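Local coordinates for protein probable enoyl-CoA hydratase/isomerase (Pseudomonas aeruginosa PAO1, PDB 5YLO) that probably acts as a Δ3,Δ2-enoyl-CoA isomerase of the crotonase family in unsaturated fatty acid metabolism, at residues N27-E35 and Y83-L92. Numbering follows the deposited sequence.
Sequences NALDIPTLE and YGWTEAAHAL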
# COMPACT_ATOMS: atom_id res chain seq x y z
N ASN A 27 -25.35 18.16 -6.42
CA ASN A 27 -25.61 16.82 -5.89
C ASN A 27 -25.15 16.69 -4.44
O ASN A 27 -24.60 15.66 -4.04
CB ASN A 27 -24.97 15.75 -6.77
CG ASN A 27 -25.48 15.79 -8.20
OD1 ASN A 27 -26.53 15.25 -8.51
ND2 ASN A 27 -24.72 16.45 -9.07
N ALA A 28 -25.38 17.74 -3.65
CA ALA A 28 -25.01 17.71 -2.25
C ALA A 28 -25.75 16.60 -1.51
O ALA A 28 -26.93 16.35 -1.76
CB ALA A 28 -25.31 19.07 -1.60
N LEU A 29 -25.04 15.95 -0.60
CA LEU A 29 -25.59 14.80 0.13
C LEU A 29 -26.46 15.29 1.29
O LEU A 29 -25.98 16.01 2.17
CB LEU A 29 -24.46 13.91 0.63
CG LEU A 29 -23.63 13.18 -0.42
CD1 LEU A 29 -22.42 12.48 0.21
CD2 LEU A 29 -24.48 12.18 -1.19
N ASP A 30 -27.73 14.89 1.29
CA ASP A 30 -28.61 15.11 2.41
C ASP A 30 -29.26 13.78 2.78
O ASP A 30 -29.10 12.77 2.08
CB ASP A 30 -29.68 16.17 2.11
CG ASP A 30 -30.44 15.90 0.83
OD1 ASP A 30 -30.30 14.80 0.25
OD2 ASP A 30 -31.21 16.79 0.41
N ILE A 31 -29.97 13.77 3.90
CA ILE A 31 -30.58 12.52 4.39
C ILE A 31 -31.47 11.88 3.34
O ILE A 31 -31.38 10.65 3.14
CB ILE A 31 -31.27 12.75 5.73
CG1 ILE A 31 -30.28 13.32 6.75
CG2 ILE A 31 -31.81 11.45 6.28
CD1 ILE A 31 -30.77 13.34 8.18
N PRO A 32 -32.33 12.61 2.60
CA PRO A 32 -33.12 11.92 1.55
C PRO A 32 -32.25 11.24 0.51
O PRO A 32 -32.57 10.12 0.09
CB PRO A 32 -33.95 13.05 0.95
CG PRO A 32 -34.09 14.04 2.03
CD PRO A 32 -32.77 14.01 2.76
N THR A 33 -31.18 11.89 0.06
CA THR A 33 -30.28 11.26 -0.91
C THR A 33 -29.57 10.06 -0.29
O THR A 33 -29.52 8.98 -0.88
CB THR A 33 -29.27 12.28 -1.43
OG1 THR A 33 -29.92 13.53 -1.64
CG2 THR A 33 -28.65 11.81 -2.73
N LEU A 34 -29.01 10.25 0.91
CA LEU A 34 -28.33 9.15 1.60
C LEU A 34 -29.24 7.94 1.72
O LEU A 34 -28.85 6.83 1.32
CB LEU A 34 -27.87 9.61 2.98
CG LEU A 34 -26.84 10.75 3.04
CD1 LEU A 34 -26.60 11.18 4.48
CD2 LEU A 34 -25.54 10.34 2.37
N GLU A 35 -30.46 8.13 2.23
CA GLU A 35 -31.37 7.01 2.45
C GLU A 35 -31.81 6.37 1.14
O GLU A 35 -31.93 5.14 1.05
CB GLU A 35 -32.58 7.46 3.25
CG GLU A 35 -32.28 7.80 4.70
CD GLU A 35 -33.54 7.92 5.54
OE1 GLU A 35 -33.86 9.04 6.00
OE2 GLU A 35 -34.22 6.89 5.73
N TYR A 83 -30.52 15.60 14.53
CA TYR A 83 -30.09 15.49 13.15
C TYR A 83 -29.27 14.23 12.96
O TYR A 83 -28.21 14.06 13.57
CB TYR A 83 -29.28 16.73 12.76
CG TYR A 83 -28.96 16.85 11.29
CD1 TYR A 83 -29.83 16.37 10.32
CD2 TYR A 83 -27.77 17.44 10.87
CE1 TYR A 83 -29.53 16.48 8.98
CE2 TYR A 83 -27.46 17.55 9.53
CZ TYR A 83 -28.35 17.07 8.59
OH TYR A 83 -28.04 17.18 7.25
N GLY A 84 -29.76 13.33 12.11
CA GLY A 84 -29.12 12.03 11.95
C GLY A 84 -28.36 11.86 10.66
O GLY A 84 -28.37 10.77 10.07
N TRP A 85 -27.68 12.91 10.21
CA TRP A 85 -26.96 12.84 8.94
C TRP A 85 -25.77 11.89 9.02
O TRP A 85 -25.58 11.03 8.16
CB TRP A 85 -26.51 14.23 8.50
CG TRP A 85 -25.81 14.22 7.17
CD1 TRP A 85 -26.38 14.40 5.94
CD2 TRP A 85 -24.42 13.99 6.94
NE1 TRP A 85 -25.42 14.31 4.96
CE2 TRP A 85 -24.20 14.05 5.55
CE3 TRP A 85 -23.32 13.74 7.78
CZ2 TRP A 85 -22.94 13.88 4.98
CZ3 TRP A 85 -22.08 13.57 7.22
CH2 TRP A 85 -21.90 13.64 5.83
N THR A 86 -24.94 12.06 10.06
CA THR A 86 -23.76 11.21 10.21
C THR A 86 -24.15 9.74 10.25
O THR A 86 -23.49 8.89 9.64
CB THR A 86 -22.98 11.60 11.47
OG1 THR A 86 -22.42 12.91 11.30
CG2 THR A 86 -21.86 10.60 11.75
N GLU A 87 -25.24 9.42 10.96
CA GLU A 87 -25.69 8.04 11.05
C GLU A 87 -26.12 7.50 9.69
O GLU A 87 -25.83 6.35 9.35
CB GLU A 87 -26.84 7.93 12.07
CG GLU A 87 -26.43 8.20 13.52
CD GLU A 87 -25.99 9.63 13.77
OE1 GLU A 87 -26.61 10.55 13.21
OE2 GLU A 87 -25.01 9.83 14.52
N ALA A 88 -26.81 8.32 8.90
CA ALA A 88 -27.25 7.88 7.58
C ALA A 88 -26.07 7.74 6.62
O ALA A 88 -26.06 6.83 5.78
CB ALA A 88 -28.28 8.85 7.02
N ALA A 89 -25.08 8.62 6.73
CA ALA A 89 -23.93 8.56 5.82
C ALA A 89 -23.06 7.34 6.11
O ALA A 89 -22.65 6.64 5.18
CB ALA A 89 -23.11 9.85 5.92
N HIS A 90 -22.77 7.08 7.39
CA HIS A 90 -21.91 5.95 7.73
C HIS A 90 -22.56 4.61 7.39
O HIS A 90 -21.85 3.66 7.03
CB HIS A 90 -21.56 5.99 9.22
CG HIS A 90 -20.59 7.07 9.58
ND1 HIS A 90 -20.08 7.22 10.85
CD2 HIS A 90 -20.03 8.06 8.83
CE1 HIS A 90 -19.26 8.26 10.87
NE2 HIS A 90 -19.21 8.78 9.66
N ALA A 91 -23.88 4.51 7.49
CA ALA A 91 -24.55 3.29 7.06
C ALA A 91 -24.44 3.11 5.55
O ALA A 91 -24.28 1.99 5.06
CB ALA A 91 -26.01 3.30 7.49
N LEU A 92 -24.50 4.22 4.80
CA LEU A 92 -24.40 4.14 3.34
C LEU A 92 -22.98 3.78 2.91
O LEU A 92 -22.79 2.93 2.03
CB LEU A 92 -24.83 5.47 2.72
CG LEU A 92 -24.51 5.66 1.23
CD1 LEU A 92 -25.30 4.68 0.37
CD2 LEU A 92 -24.78 7.09 0.80
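Leu34 packs as a knob into a hole made by Trp85, Ala88, Ala89 and Leu92, joining the first turn of helix 31-46 to the first two turns of helix 85-97 in this crotonase fold. The axes of segments 31-35 and 85-92 run 24° from parallel and come within 9.2 Å. From its backbone the Leu34 side chain points toward helix 85-97: Leu34 CB comes to 4.1 Å from Ala88 CB, chi1 (-62°) places CG beside the backbone N, and the branch there sends CD1 to Trp85 and CD2 to Leu92. Leu34 CD2 meets Leu92 CD2 at 3.7 Å. Leu34 CD1 lies over one face of the indole, 3.7 Å from the centroid of the Trp85 five-membered ring, a CH-pi contact, and also touches Ala88 CB at 3.8 Å. A branched leucine suits this place because each methyl finds its own wall, while the one-carbon side chains of Ala88 and Ala89 form a shallow part of the hole that admits CD1. Ile31 extends the apolar seam outward, Ile31 CD1 touching Tyr83 CE1 at 3.5 Å; the tyrosine hydroxyl is hydrogen-bonded to Glu70, which also takes the backbone N-H of Ile31. Asp30 caps helix 31-46, its OD1 accepting from Thr33 N, and its other oxygen forms a salt bridge with Arg22. Tryptophan adds a polar edge to its broad apolar face: Trp85 NE1 makes a weak, bent hydrogen bond to Leu29 O, 3.3 Å long with 145° at the hydrogen.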